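Local structure of tryptophan synthase alpha chain (Aquifex aeolicus, 2EKC) at residues P105-R108 with I109-K113; E69-K73 with N74-F78. The protein probably cleaves indoleglycerol phosphate to indole and glyceraldehyde 3-phosphate, as the alpha subunit of tryptophan synthase. One frame throughout, in Å; residues are numbered along the deposited sequence.

Contact 1. Residues P105-R108 with I109-K113; sequences PIFR and IGLEK
NH2 of Arg108 reaches across to Ile109 at a bend where helix 103-109 ends and helix 111-120 of the TIM barrel begins. With chi1 near trans (-175°), CG of Arg108 points away from the backbone N, and a kink at chi3 folds the chain back, bringing NH2 to 3.7 Å from CG1 of Ile109. The guanidinium group approaches the isoleucine obliquely. Ile109 also leans on the backbone of the preceding turn, its CG1 lying 3.3 Å from Pro105 O. Beyond the bend it packs on Phe114, so a long branched aliphatic chain suits a position that touches both helices. Cutting this side chain back to a methyl, as an alanine here would do, is likely to leave a gap beside Phe114 and over Pro105 O, and to deprive NH2 of Arg108 of the apolar surface it lies on.

The backbone completes the last helical turn through Ile109 N, bonded to Pro105 O at 2.9 Å, and then Gly110 N, bonded to Ile106 O at 2.8 Å. Proline fits the first turn of helix 103-109, where a missing N-H costs little. Gly110 leaves the first helix with positive phi (114°) and is at once the N-cap of the next; a CB here would press against the carbonyl oxygen of Ile109, so glycine is called for.

After the bend Leu111 reaches back toward the first helix. Its CD1 meets CG2 of Ile106 at 3.9 Å, an apolar touch between branched chains on the two helices, while helix 133-145 packs against Leu111 through Glu138 and Val142. The same methyl comes to the edge of the Phe107 ring, close to the ring plane, with CD1 of Leu111 4.5 Å from CD1 of Phe107.

Contact 2. Residues E69-K73 with N74-F78; sequences EVALK and NGIRF
Ala71 O is gripped by two backbone donors, Ile76 N at 3.1 Å and, more weakly, Asn74 N, in the Schellman motif that closes helix 62-73 of the TIM barrel. The bond from Ile76 is nearly straight (166° at the hydrogen) and spans five residues, the signature of this cap. Its companion runs from Gly75 N to Leu72 O over 2.9 Å, with the donor standing above the carbonyl plane and off the lone pairs. Gly75 makes this possible with a phi of 85°, at which a CB would be jammed against the carbonyl oxygen of Asn74; glycine suits the place for that reason.

The cap also has its apolar half. Ile76 lies over the end of the helix, and its CG1 comes to 4.1 Å from CB of Ala71, a short side chain that suits the close approach of Ile76. Ala71, Leu72 and Ile76 all touch Pro53 in the loop after strand 47-51.

Asn74, the first residue past the helix, still bonds back into its last turn, its N sharing its hydrogen between Val70 O, at 2.9 Å, and the weaker Ala71 bond. Its CG sits beside the backbone N (chi1 -73°), which lays the amide alongside Val70, pointing the same way, and ND2 passes CG1 of that valine at 3.7 Å. This amide spends its N-H groups on Gly26 O and Pro28 O, so an asparagine here ties the helix end to the loop that follows strand 18-24. Further on, Arg77 takes the N-cap position of helix 78-91 and forms a salt bridge with Asp80.

On the Leu72 side a water donates to Leu72 O at 3.1 Å, and more weakly to Ile76 O, bridging the helix end to the outgoing chain.

Contact 2 comes first along the chain and contact 1 follows, their centres 18 Å apart, each dealing with the end of one helix and the start of what comes next. They meet directly where CD1 of Ile109 packs at 3.4 Å on CD2 of Phe78. Aromatic residues extend this junction: Phe78 stacks with Phe114, on which Ile106 and Ile109 also rest, and both Phe78 and Pro105 touch Phe52. The predicted proton acceptor Asp60 lies near both contacts, with its side chain about 11 Å from that of Pro105 and about 11 Å from that of Leu72.

Contact 1. Residues P105-R108 with I109-K113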
loop_
_atom_site.group_PDB
_atom_site.type_symbol
_atom_site.label_atom_id
_atom_site.label_comp_id
_atom_site.label_asym_id
_atom_site.label_seq_id
_atom_site.Cartn_x
_atom_site.Cartn_y
_atom_site.Cartn_z
ATOM N N PRO A 105 -2.365 15.073 -8.170
ATOM C CA PRO A 105 -2.928 14.435 -9.367
ATOM C C PRO A 105 -4.441 14.215 -9.278
ATOM O O PRO A 105 -5.154 14.307 -10.284
ATOM C CB PRO A 105 -2.153 13.121 -9.451
ATOM C CG PRO A 105 -0.810 13.500 -8.885
ATOM C CD PRO A 105 -1.201 14.318 -7.673
ATOM N N ILE A 106 -4.931 13.915 -8.080
ATOM C CA ILE A 106 -6.359 13.689 -7.896
ATOM C C ILE A 106 -7.109 14.983 -8.202
ATOM O O ILE A 106 -8.119 14.983 -8.916
ATOM C CB ILE A 106 -6.685 13.262 -6.448
ATOM C CG1 ILE A 106 -5.922 11.983 -6.089
ATOM C CG2 ILE A 106 -8.192 13.039 -6.298
ATOM C CD1 ILE A 106 -6.148 11.520 -4.655
ATOM N N PHE A 107 -6.601 16.084 -7.657
ATOM C CA PHE A 107 -7.209 17.391 -7.861
ATOM C C PHE A 107 -7.113 17.837 -9.317
ATOM O O PHE A 107 -8.069 18.375 -9.872
ATOM C CB PHE A 107 -6.535 18.438 -6.975
ATOM C CG PHE A 107 -7.104 19.815 -7.142
ATOM C CD1 PHE A 107 -8.380 20.113 -6.670
ATOM C CD2 PHE A 107 -6.378 20.806 -7.796
ATOM C CE1 PHE A 107 -8.930 21.384 -6.850
ATOM C CE2 PHE A 107 -6.916 22.077 -7.981
ATOM C CZ PHE A 107 -8.194 22.367 -7.507
ATOM N N ARG A 108 -5.954 17.617 -9.929
ATOM C CA ARG A 108 -5.742 18.004 -11.321
ATOM C C ARG A 108 -6.692 17.263 -12.257
ATOM O O ARG A 108 -7.244 17.847 -13.188
ATOM C CB ARG A 108 -4.302 17.706 -11.743
ATOM C CG ARG A 108 -3.956 18.186 -13.149
ATOM C CD ARG A 108 -2.716 17.486 -13.670
ATOM N NE ARG A 108 -3.000 16.099 -14.024
ATOM C CZ ARG A 108 -2.150 15.092 -13.848
ATOM N NH1 ARG A 108 -0.957 15.319 -13.316
ATOM N NH2 ARG A 108 -2.491 13.863 -14.208
ATOM N N ILE A 109 -6.868 15.970 -12.014
ATOM C CA ILE A 109 -7.742 15.146 -12.842
ATOM C C ILE A 109 -9.215 15.378 -12.513
ATOM O O ILE A 109 -10.075 15.306 -13.396
ATOM C CB ILE A 109 -7.407 13.641 -12.664
ATOM C CG1 ILE A 109 -6.054 13.338 -13.315
ATOM C CG2 ILE A 109 -8.506 12.772 -13.270
ATOM C CD1 ILE A 109 -5.567 11.919 -13.106
ATOM N N GLY A 110 -9.494 15.664 -11.244
ATOM C CA GLY A 110 -10.862 15.884 -10.801
ATOM C C GLY A 110 -11.260 14.773 -9.845
ATOM O O GLY A 110 -11.273 13.602 -10.230
ATOM N N LEU A 111 -11.588 15.127 -8.603
ATOM C CA LEU A 111 -11.956 14.129 -7.599
ATOM C C LEU A 111 -12.971 13.090 -8.063
ATOM O O LEU A 111 -12.704 11.887 -7.981
ATOM C CB LEU A 111 -12.472 14.802 -6.323
ATOM C CG LEU A 111 -11.400 15.166 -5.293
ATOM C CD1 LEU A 111 -10.481 16.224 -5.867
ATOM C CD2 LEU A 111 -12.056 15.659 -4.013
ATOM N N GLU A 112 -14.132 13.542 -8.534
ATOM C CA GLU A 112 -15.168 12.618 -8.995
ATOM C C GLU A 112 -14.624 11.682 -10.067
ATOM O O GLU A 112 -14.726 10.461 -9.947
ATOM C CB GLU A 112 -16.365 13.382 -9.567
ATOM C CG GLU A 112 -17.172 14.194 -8.555
ATOM C CD GLU A 112 -18.093 13.339 -7.698
ATOM O OE1 GLU A 112 -18.666 12.359 -8.220
ATOM O OE2 GLU A 112 -18.263 13.664 -6.501
ATOM N N LYS A 113 -14.044 12.256 -11.117
ATOM C CA LYS A 113 -13.500 11.454 -12.208
ATOM C C LYS A 113 -12.424 10.481 -11.738
ATOM O O LYS A 113 -12.437 9.306 -12.105
ATOM C CB LYS A 113 -12.920 12.355 -13.300
ATOM C CG LYS A 113 -12.278 11.576 -14.433
ATOM C CD LYS A 113 -11.653 12.469 -15.492
ATOM C CE LYS A 113 -12.690 13.247 -16.266
ATOM N NZ LYS A 113 -12.065 13.930 -17.441
#

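Contact 2. Residues E69-K73 with N74-F78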
loop_
_atom_site.group_PDB
_atom_site.type_symbol
_atom_site.label_atom_id
_atom_site.label_comp_id
_atom_site.label_asym_id
_atom_site.label_seq_id
_atom_site.Cartn_x
_atom_site.Cartn_y
_atom_site.Cartn_z
ATOM N N GLU A 69 10.729 8.956 -11.124
ATOM C CA GLU A 69 11.381 9.667 -12.216
ATOM C C GLU A 69 11.485 8.854 -13.497
ATOM O O GLU A 69 11.110 9.323 -14.577
ATOM C CB GLU A 69 12.781 10.107 -11.780
ATOM C CG GLU A 69 13.451 11.067 -12.750
ATOM C CD GLU A 69 14.898 11.337 -12.394
ATOM O OE1 GLU A 69 15.180 11.562 -11.200
ATOM O OE2 GLU A 69 15.751 11.331 -13.310
ATOM N N VAL A 70 12.003 7.637 -13.375
ATOM C CA VAL A 70 12.166 6.762 -14.526
ATOM C C VAL A 70 10.809 6.483 -15.173
ATOM O O VAL A 70 10.653 6.626 -16.384
ATOM C CB VAL A 70 12.843 5.433 -14.110
ATOM C CG1 VAL A 70 12.891 4.464 -15.295
ATOM C CG2 VAL A 70 14.260 5.718 -13.599
ATOM N N ALA A 71 9.826 6.094 -14.364
ATOM C CA ALA A 71 8.491 5.811 -14.888
ATOM C C ALA A 71 7.923 7.012 -15.638
ATOM O O ALA A 71 7.318 6.856 -16.690
ATOM C CB ALA A 71 7.550 5.412 -13.754
ATOM N N LEU A 72 8.115 8.212 -15.100
ATOM C CA LEU A 72 7.603 9.406 -15.762
ATOM C C LEU A 72 8.314 9.644 -17.086
ATOM O O LEU A 72 7.696 10.077 -18.059
ATOM C CB LEU A 72 7.752 10.636 -14.863
ATOM C CG LEU A 72 6.741 10.766 -13.723
ATOM C CD1 LEU A 72 6.975 12.082 -13.000
ATOM C CD2 LEU A 72 5.313 10.714 -14.273
ATOM N N LYS A 73 9.614 9.363 -17.129
ATOM C CA LYS A 73 10.353 9.549 -18.364
ATOM C C LYS A 73 9.953 8.483 -19.379
ATOM O O LYS A 73 10.132 8.671 -20.577
ATOM C CB LYS A 73 11.862 9.543 -18.100
ATOM C CG LYS A 73 12.289 10.726 -17.243
ATOM C CD LYS A 73 13.728 11.152 -17.482
ATOM C CE LYS A 73 14.710 10.063 -17.123
ATOM N NZ LYS A 73 16.111 10.558 -17.231
ATOM N N ASN A 74 9.410 7.364 -18.901
ATOM C CA ASN A 74 8.942 6.320 -19.810
ATOM C C ASN A 74 7.550 6.713 -20.326
ATOM O O ASN A 74 6.985 6.037 -21.182
ATOM C CB ASN A 74 8.853 4.951 -19.120
ATOM C CG ASN A 74 10.215 4.333 -18.852
ATOM O OD1 ASN A 74 11.166 4.545 -19.602
ATOM N ND2 ASN A 74 10.307 3.546 -17.789
ATOM N N GLY A 75 7.001 7.803 -19.788
ATOM C CA GLY A 75 5.693 8.276 -20.219
ATOM C C GLY A 75 4.486 7.643 -19.548
ATOM O O GLY A 75 3.385 7.654 -20.103
ATOM N N ILE A 76 4.678 7.086 -18.357
ATOM C CA ILE A 76 3.582 6.453 -17.640
ATOM C C ILE A 76 2.553 7.485 -17.187
ATOM O O ILE A 76 2.894 8.477 -16.540
ATOM C CB ILE A 76 4.102 5.678 -16.417
ATOM C CG1 ILE A 76 5.047 4.564 -16.879
ATOM C CG2 ILE A 76 2.931 5.109 -15.623
ATOM C CD1 ILE A 76 4.398 3.528 -17.796
ATOM N N ARG A 77 1.294 7.230 -17.535
ATOM C CA ARG A 77 0.174 8.110 -17.208
ATOM C C ARG A 77 -0.776 7.410 -16.251
ATOM O O ARG A 77 -0.664 6.210 -16.020
ATOM C CB ARG A 77 -0.631 8.438 -18.466
ATOM C CG ARG A 77 0.162 8.909 -19.669
ATOM C CD ARG A 77 -0.692 8.737 -20.924
ATOM N NE ARG A 77 -0.974 7.324 -21.177
ATOM C CZ ARG A 77 -1.913 6.876 -22.008
ATOM N NH1 ARG A 77 -2.682 7.726 -22.675
ATOM N NH2 ARG A 77 -2.077 5.569 -22.182
ATOM N N PHE A 78 -1.732 8.166 -15.722
ATOM C CA PHE A 78 -2.735 7.607 -14.829
ATOM C C PHE A 78 -3.470 6.503 -15.594
ATOM O O PHE A 78 -3.816 5.468 -15.030
ATOM C CB PHE A 78 -3.714 8.705 -14.397
ATOM C CG PHE A 78 -4.808 8.228 -13.477
ATOM C CD1 PHE A 78 -4.513 7.454 -12.360
ATOM C CD2 PHE A 78 -6.132 8.589 -13.713
ATOM C CE1 PHE A 78 -5.520 7.044 -11.487
ATOM C CE2 PHE A 78 -7.149 8.186 -12.847
ATOM C CZ PHE A 78 -6.842 7.413 -11.731
HETATM O O HOH W 1 4.725 11.065 -17.990
#